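PDB 4F43: protelomerase, which generates and protects the hairpin ends of the linear chromosome of Agrobacterium tumefaciens, probably by resolving replicated telomere junctions. Local coordinates for residues A154-V158 against F159-E163; M228-D231 against D232-S235. The protein carries 1 engineered substitution. All coordinates share one frame; numbering follows the deposited sequence.

Overall arrangement
Contact 1 is a buried turn of helix 155-161, while contact 2, at the start of helix 230-248, is largely a surface feature. Each is local and held by i to i+4 backbone bonds, both lie in the telomere resolvase catalytic domain, and their centres are about 12 Å apart. They also touch: Y156 OH lies 3.1 Å from M228 O, a probable hydrogen bond, and F233 CE1 packs 3.5 Å from F159 CB. Chemistry follows place. Contact 1 combines an aromatic ring, a hydroxyl and an amide beside a DNA phosphate, whereas contact 2 sets aspartates and S235 at the solvent side, while F233 is buried against helix 155-161 and DNA.

Contact 1. Residues A154-V158 against F159-E163; sequences APYEV and FTQAE. Engineered in segment 154-158: A154 (natural residue Arg). With nucleotides of chain B.
Y156 and T160 meet along one face of helix 155-161, where the threonine hydroxyl covers the tyrosine ring: T160 OG1 stands 3.4 Å above the plane of the Y156 ring, over its centre, and the two side chains cross at about a right angle. With Y156 CG anti to the backbone N (chi1 -173°), the ring swings along the helix toward this residue. T160 OG1 is modelled 2.3 Å from Y156 O, too short to take at face value. Q161 reaches the same ring obliquely through its amide, NE2 lying 3.3 Å from Y156 CE2 with the two planes 68° apart. One water bridges Y156 OH and Q161 OE1, donating to the latter. F159 CD2 lies 3.0 Å from P155 O, which sits at the edge of the ring and also accepts F159 N; W225 packs edge-to-face with this ring. At the N-cap, engineered A154 (natural residue Arg) donates its N to E157 OE1 at 2.9 Å, from above the carboxylate plane, the backbone-to-side-chain half of a capping box, while A184 N holds E157 OE2. Y156 N gives a 2.7 Å bond, bent to 154°, to OP1 of DT23 of chain B. A backbone N-H in the first turn of a helix gripping a phosphate oxygen is a classic anion-binding helix N-terminus, here at the DNA-binding surface of the catalytic domain.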
ATOM      1  N   ALA A 154       5.273  -1.376   4.636  1.00 25.56           N
ATOM      2  CA  ALA A 154       5.007  -0.999   3.253  1.00 22.42           C
ATOM      3  C   ALA A 154       5.920   0.145   2.821  1.00 27.53           C
ATOM      4  O   ALA A 154       6.364   0.931   3.657  1.00 35.16           O
ATOM      5  CB  ALA A 154       3.541  -0.606   3.094  1.00 24.12           C
ATOM      6  N   PRO A 155       6.214   0.231   1.511  1.00 32.68           N
ATOM      7  CA  PRO A 155       7.053   1.292   0.942  1.00 29.27           C
ATOM      8  C   PRO A 155       6.634   2.698   1.373  1.00 22.29           C
ATOM      9  O   PRO A 155       7.497   3.518   1.679  1.00 28.40           O
ATOM     10  CB  PRO A 155       6.847   1.118  -0.562  1.00 25.77           C
ATOM     11  CG  PRO A 155       6.620  -0.342  -0.721  1.00 19.32           C
ATOM     12  CD  PRO A 155       5.843  -0.773   0.496  1.00 26.62           C
ATOM     13  N   TYR A 156       5.334   2.970   1.398  1.00 19.65           N
ATOM     14  CA  TYR A 156       4.844   4.276   1.827  1.00 25.02           C
ATOM     15  C   TYR A 156       5.193   4.516   3.293  1.00 33.55           C
ATOM     16  O   TYR A 156       5.725   5.569   3.652  1.00 43.09           O
ATOM     17  CB  TYR A 156       3.333   4.384   1.611  1.00 18.58           C
ATOM     18  CG  TYR A 156       2.772   5.761   1.869  1.00 23.28           C
ATOM     19  CD1 TYR A 156       3.103   6.831   1.049  1.00 24.46           C
ATOM     20  CD2 TYR A 156       1.902   5.991   2.928  1.00 22.47           C
ATOM     21  CE1 TYR A 156       2.591   8.093   1.281  1.00 22.85           C
ATOM     22  CE2 TYR A 156       1.383   7.250   3.166  1.00 15.59           C
ATOM     23  CZ  TYR A 156       1.731   8.297   2.340  1.00 22.05           C
ATOM     24  OH  TYR A 156       1.218   9.551   2.573  1.00 23.81           O
ATOM     25  N   GLU A 157       4.903   3.522   4.128  1.00 25.37           N
ATOM     26  CA  GLU A 157       5.219   3.587   5.549  1.00 28.82           C
ATOM     27  C   GLU A 157       6.716   3.772   5.764  1.00 30.74           C
ATOM     28  O   GLU A 157       7.140   4.676   6.481  1.00 23.75           O
ATOM     29  CB  GLU A 157       4.752   2.313   6.256  1.00 28.30           C
ATOM     30  CG  GLU A 157       3.255   2.064   6.179  1.00 27.14           C
ATOM     31  CD  GLU A 157       2.870   0.687   6.686  1.00 23.60           C
ATOM     32  OE1 GLU A 157       3.769  -0.167   6.827  1.00 26.25           O
ATOM     33  OE2 GLU A 157       1.669   0.462   6.945  1.00 28.92           O
ATOM     34  N   VAL A 158       7.508   2.912   5.128  1.00 40.11           N
ATOM     35  CA  VAL A 158       8.963   2.934   5.267  1.00 35.49           C
ATOM     36  C   VAL A 158       9.579   4.266   4.852  1.00 43.14           C
ATOM     37  O   VAL A 158      10.296   4.897   5.629  1.00 59.82           O
ATOM     38  CB  VAL A 158       9.629   1.807   4.440  1.00 27.08           C
ATOM     39  CG1 VAL A 158      11.140   1.993   4.401  1.00 16.28           C
ATOM     40  CG2 VAL A 158       9.274   0.444   5.006  1.00 31.80           C
ATOM     41  N   PHE A 159       9.294   4.693   3.627  1.00 31.86           N
ATOM     42  CA  PHE A 159       9.924   5.886   3.072  1.00 26.10           C
ATOM     43  C   PHE A 159       9.371   7.201   3.621  1.00 37.38           C
ATOM     44  O   PHE A 159      10.093   8.195   3.686  1.00 49.66           O
ATOM     45  CB  PHE A 159       9.828   5.891   1.543  1.00 27.20           C
ATOM     46  CG  PHE A 159      10.700   4.866   0.872  1.00 45.12           C
ATOM     47  CD1 PHE A 159      12.071   5.039   0.810  1.00 47.41           C
ATOM     48  CD2 PHE A 159      10.147   3.740   0.288  1.00 42.07           C
ATOM     49  CE1 PHE A 159      12.874   4.104   0.188  1.00 44.98           C
ATOM     50  CE2 PHE A 159      10.942   2.803  -0.334  1.00 36.64           C
ATOM     51  CZ  PHE A 159      12.309   2.985  -0.384  1.00 41.05           C
ATOM     52  N   THR A 160       8.100   7.217   4.014  1.00 40.21           N
ATOM     53  CA  THR A 160       7.456   8.491   4.332  1.00 39.83           C
ATOM     54  C   THR A 160       7.073   8.729   5.796  1.00 29.08           C
ATOM     55  O   THR A 160       7.131   9.865   6.265  1.00 20.84           O
ATOM     56  CB  THR A 160       6.211   8.734   3.447  1.00 34.17           C
ATOM     57  OG1 THR A 160       5.181   7.804   3.796  1.00 45.37           O
ATOM     58  CG2 THR A 160       6.560   8.573   1.976  1.00 14.91           C
ATOM     59  N   GLN A 161       6.678   7.686   6.520  1.00 30.81           N
ATOM     60  CA  GLN A 161       6.078   7.912   7.835  1.00 34.42           C
ATOM     61  C   GLN A 161       6.275   6.805   8.873  1.00 34.34           C
ATOM     62  O   GLN A 161       5.408   6.591   9.721  1.00 39.16           O
ATOM     63  CB  GLN A 161       4.583   8.204   7.674  1.00 41.58           C
ATOM     64  CG  GLN A 161       3.824   7.126   6.917  1.00 35.66           C
ATOM     65  CD  GLN A 161       2.379   7.500   6.664  1.00 40.09           C
ATOM     66  OE1 GLN A 161       2.000   8.667   6.770  1.00 52.55           O
ATOM     67  NE2 GLN A 161       1.560   6.509   6.331  1.00 35.37           N
ATOM     68  N   ALA A 162       7.409   6.116   8.823  1.00 39.35           N
ATOM     69  CA  ALA A 162       7.703   5.089   9.817  1.00 40.03           C
ATOM     70  C   ALA A 162       8.430   5.673  11.025  1.00 48.05           C
ATOM     71  O   ALA A 162       9.239   6.592  10.891  1.00 45.94           O
ATOM     72  CB  ALA A 162       8.519   3.962   9.201  1.00 38.18           C
ATOM     73  N   GLU A 163       8.133   5.136  12.204  1.00 41.10           N
ATOM     74  CA  GLU A 163       8.811   5.547  13.432  1.00 42.46           C
ATOM     75  C   GLU A 163       9.224   4.323  14.237  1.00 53.76           C
ATOM     76  O   GLU A 163       8.515   3.903  15.150  1.00 59.56           O
ATOM     77  CB  GLU A 163       7.910   6.438  14.287  1.00 46.78           C
ATOM     78  CG  GLU A 163       7.400   7.685  13.587  1.00 54.61           C
ATOM     79  CD  GLU A 163       6.249   8.335  14.330  1.00 71.73           C
ATOM     80  OE1 GLU A 163       5.611   9.247  13.765  1.00 78.23           O
ATOM     81  OE2 GLU A 163       5.982   7.930  15.481  1.00 67.53           O
TER
ATOM     82  P    DT B  23       2.539   2.063  -0.940  1.00 23.63           P
ATOM     83  OP1  DT B  23       3.515   1.531   0.035  1.00 41.29           O
ATOM     84  OP2  DT B  23       2.768   3.381  -1.569  1.00 25.83           O
ATOM     85  O5'  DT B  23       2.352   0.988  -2.109  1.00 23.10           O
ATOM     86  C5'  DT B  23       2.167  -0.386  -1.789  1.00 22.77           C
ATOM     87  C4'  DT B  23       1.912  -1.203  -3.045  1.00 24.15           C
ATOM     88  O4'  DT B  23       0.772  -0.649  -3.752  1.00 22.88           O
ATOM     89  C3'  DT B  23       3.057  -1.224  -4.056  1.00 22.71           C
ATOM     90  O3'  DT B  23       3.208  -2.539  -4.583  1.00 22.77           O
ATOM     91  C2'  DT B  23       2.595  -0.249  -5.131  1.00 23.01           C
ATOM     92  C1'  DT B  23       1.103  -0.544  -5.120  1.00 23.11           C
ATOM     93  N1   DT B  23       0.258   0.503  -5.763  1.00 23.70           N
ATOM     94  C2   DT B  23      -0.443   0.169  -6.896  1.00 28.17           C
ATOM     95  O2   DT B  23      -0.407  -0.938  -7.400  1.00 32.56           O
ATOM     96  N3   DT B  23      -1.195   1.183  -7.422  1.00 25.08           N
ATOM     97  C4   DT B  23      -1.318   2.473  -6.947  1.00 31.55           C
ATOM     98  O4   DT B  23      -2.029   3.305  -7.508  1.00 28.46           O
ATOM     99  C5   DT B  23      -0.557   2.759  -5.756  1.00 31.78           C
ATOM    100  C7   DT B  23      -0.602   4.125  -5.137  1.00 25.59           C
ATOM    101  C6   DT B  23       0.184   1.774  -5.230  1.00 24.14           C
ATOM    102  P    DT B  22      -2.865   5.506   2.322  1.00 33.28           P
ATOM    103  OP1  DT B  22      -3.147   5.573   3.773  1.00 33.48           O
ATOM    104  OP2  DT B  22      -2.593   6.748   1.565  1.00 32.72           O
ATOM    105  O5'  DT B  22      -1.632   4.509   2.092  1.00 39.62           O
ATOM    106  C5'  DT B  22      -0.935   4.473   0.848  1.00 33.85           C
ATOM    107  C4'  DT B  22      -1.070   3.119   0.174  1.00 34.74           C
ATOM    108  O4'  DT B  22      -2.298   3.091  -0.590  1.00 34.76           O
ATOM    109  C3'  DT B  22       0.011   2.784  -0.846  1.00 35.18           C
ATOM    110  O3'  DT B  22       1.098   2.101  -0.228  1.00 35.88           O
ATOM    111  C2'  DT B  22      -0.700   1.871  -1.838  1.00 35.99           C
ATOM    112  C1'  DT B  22      -2.187   2.069  -1.558  1.00 35.71           C
ATOM    113  N1   DT B  22      -2.969   2.437  -2.777  1.00 37.92           N
ATOM    114  C2   DT B  22      -3.197   1.476  -3.736  1.00 42.73           C
ATOM    115  O2   DT B  22      -2.802   0.327  -3.649  1.00 46.11           O
ATOM    116  N3   DT B  22      -3.924   1.906  -4.815  1.00 42.06           N
ATOM    117  C4   DT B  22      -4.433   3.170  -5.037  1.00 36.41           C
ATOM    118  O4   DT B  22      -5.073   3.446  -6.050  1.00 36.98           O
ATOM    119  C5   DT B  22      -4.154   4.127  -3.995  1.00 35.30           C
ATOM    120  C7   DT B  22      -4.652   5.537  -4.116  1.00 34.68           C
ATOM    121  C6   DT B  22      -3.446   3.722  -2.932  1.00 36.85           C
TER
HETATM  122  O   HOH W   1       0.988  11.354   5.231  1.00 27.87           O

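Contact 2. Residues M228-D231 against D232-S235; sequences MSID and DFSS
S229 and D232 pair across the first turn of helix 230-248: the hydroxyl OG of S229 donates to D232 OD2 at 2.6 Å, approaching from well above the carboxylate plane (63° out of it). S229 is the N-cap, and its OG, placed between the backbone N and the carbonyl carbon (chi1 63°), also accepts D232 N in a weak 3.5 Å capping bond. Just before it, M228, extended beyond CG, slants across D232. Its CG lies 3.6 Å from D232 CB, and its SD comes within 4.4 Å of F233 CB, so the residue preceding the N-cap packs on the fourth helical residue, the pattern of a hydrophobic staple.

The tight part is the inner turn. F233 N closes on S229 O almost straight (2.9 Å, 166°), and I230 O is gripped twice by S234, by N at 2.9 Å and by OG at 2.8 Å, from opposite faces of the carbonyl plane. The OG bond folds the hydroxyl back onto the helix, beside the ordinary backbone bond. The apolar contact beside it is looser, I230 CD1 standing 4.3 Å from F233 CD2.

On the solvent side D231, D232 and S235 are exposed. S235 OG adds a weak bond to D231 O, and the D231 carboxylate has a long, weak ion pair with K14.

Bound DNA lies close by: I230 and F233 pack on phosphates and S234 on a thymine base. F233 itself is buried, its ring directed onto P155 and T160, so the start of helix 230-248 lies against helix 155-161.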
ATOM      1  N   MET A 228       5.603  13.177   3.037  1.00 42.05           N
ATOM      2  CA  MET A 228       5.139  13.259   1.657  1.00 29.65           C
ATOM      3  C   MET A 228       3.765  12.627   1.486  1.00 30.92           C
ATOM      4  O   MET A 228       3.374  11.751   2.257  1.00 36.13           O
ATOM      5  CB  MET A 228       6.135  12.567   0.727  1.00 28.91           C
ATOM      6  CG  MET A 228       6.554  13.396  -0.468  1.00 26.40           C
ATOM      7  SD  MET A 228       7.724  12.517  -1.519  1.00 40.16           S
ATOM      8  CE  MET A 228       8.121  13.787  -2.717  1.00 23.21           C
ATOM      9  N   SER A 229       3.036  13.077   0.471  1.00 35.51           N
ATOM     10  CA  SER A 229       1.751  12.481   0.137  1.00 45.55           C
ATOM     11  C   SER A 229       1.973  11.281  -0.776  1.00 48.63           C
ATOM     12  O   SER A 229       3.066  11.096  -1.310  1.00 50.14           O
ATOM     13  CB  SER A 229       0.835  13.506  -0.535  1.00 49.90           C
ATOM     14  OG  SER A 229       1.381  13.948  -1.764  1.00 54.46           O
ATOM     15  N   ILE A 230       0.937  10.469  -0.955  1.00 44.60           N
ATOM     16  CA  ILE A 230       1.058   9.236  -1.729  1.00 46.55           C
ATOM     17  C   ILE A 230       1.343   9.496  -3.211  1.00 55.34           C
ATOM     18  O   ILE A 230       2.123   8.777  -3.836  1.00 63.17           O
ATOM     19  CB  ILE A 230      -0.188   8.327  -1.558  1.00 32.80           C
ATOM     20  CG1 ILE A 230      -0.045   7.048  -2.386  1.00 28.63           C
ATOM     21  CG2 ILE A 230      -1.468   9.075  -1.917  1.00 41.10           C
ATOM     22  CD1 ILE A 230       1.153   6.203  -2.010  1.00 25.21           C
ATOM     23  N   ASP A 231       0.724  10.533  -3.765  1.00 56.08           N
ATOM     24  CA  ASP A 231       0.938  10.884  -5.164  1.00 62.40           C
ATOM     25  C   ASP A 231       2.350  11.424  -5.370  1.00 59.13           C
ATOM     26  O   ASP A 231       3.031  11.066  -6.337  1.00 51.22           O
ATOM     27  CB  ASP A 231      -0.100  11.907  -5.628  1.00 68.24           C
ATOM     28  CG  ASP A 231      -1.523  11.415  -5.442  1.00 73.90           C
ATOM     29  OD1 ASP A 231      -1.996  10.626  -6.286  1.00 67.79           O
ATOM     30  OD2 ASP A 231      -2.169  11.818  -4.451  1.00 78.16           O
ATOM     31  N   ASP A 232       2.780  12.284  -4.451  1.00 60.50           N
ATOM     32  CA  ASP A 232       4.133  12.824  -4.473  1.00 62.69           C
ATOM     33  C   ASP A 232       5.156  11.700  -4.405  1.00 52.23           C
ATOM     34  O   ASP A 232       6.089  11.654  -5.204  1.00 43.54           O
ATOM     35  CB  ASP A 232       4.349  13.793  -3.309  1.00 65.30           C
ATOM     36  CG  ASP A 232       3.622  15.108  -3.502  1.00 62.94           C
ATOM     37  OD1 ASP A 232       3.506  15.559  -4.661  1.00 64.59           O
ATOM     38  OD2 ASP A 232       3.167  15.689  -2.495  1.00 56.63           O
ATOM     39  N   PHE A 233       4.967  10.796  -3.450  1.00 44.47           N
ATOM     40  CA  PHE A 233       5.844   9.642  -3.288  1.00 44.63           C
ATOM     41  C   PHE A 233       5.870   8.781  -4.546  1.00 46.41           C
ATOM     42  O   PHE A 233       6.926   8.290  -4.954  1.00 46.80           O
ATOM     43  CB  PHE A 233       5.401   8.803  -2.087  1.00 38.68           C
ATOM     44  CG  PHE A 233       6.099   7.478  -1.985  1.00 35.73           C
ATOM     45  CD1 PHE A 233       7.390   7.398  -1.491  1.00 31.09           C
ATOM     46  CD2 PHE A 233       5.464   6.312  -2.378  1.00 35.98           C
ATOM     47  CE1 PHE A 233       8.034   6.180  -1.398  1.00 29.72           C
ATOM     48  CE2 PHE A 233       6.105   5.091  -2.286  1.00 33.68           C
ATOM     49  CZ  PHE A 233       7.391   5.026  -1.793  1.00 31.95           C
ATOM     50  N   SER A 234       4.701   8.602  -5.155  1.00 41.47           N
ATOM     51  CA  SER A 234       4.589   7.831  -6.385  1.00 26.77           C
ATOM     52  C   SER A 234       5.430   8.452  -7.496  1.00 29.50           C
ATOM     53  O   SER A 234       6.364   7.827  -8.000  1.00 27.07           O
ATOM     54  CB  SER A 234       3.128   7.724  -6.828  1.00 17.44           C
ATOM     55  OG  SER A 234       2.366   6.972  -5.898  1.00 14.09           O
ATOM     56  N   SER A 235       5.105   9.691  -7.856  1.00 34.77           N
ATOM     57  CA  SER A 235       5.803  10.381  -8.939  1.00 47.52           C
ATOM     58  C   SER A 235       7.300  10.539  -8.672  1.00 49.61           C
ATOM     59  O   SER A 235       8.102  10.601  -9.604  1.00 55.30           O
ATOM     60  CB  SER A 235       5.168  11.751  -9.196  1.00 54.39           C
ATOM     61  OG  SER A 235       3.809  11.622  -9.578  1.00 59.22           O
TER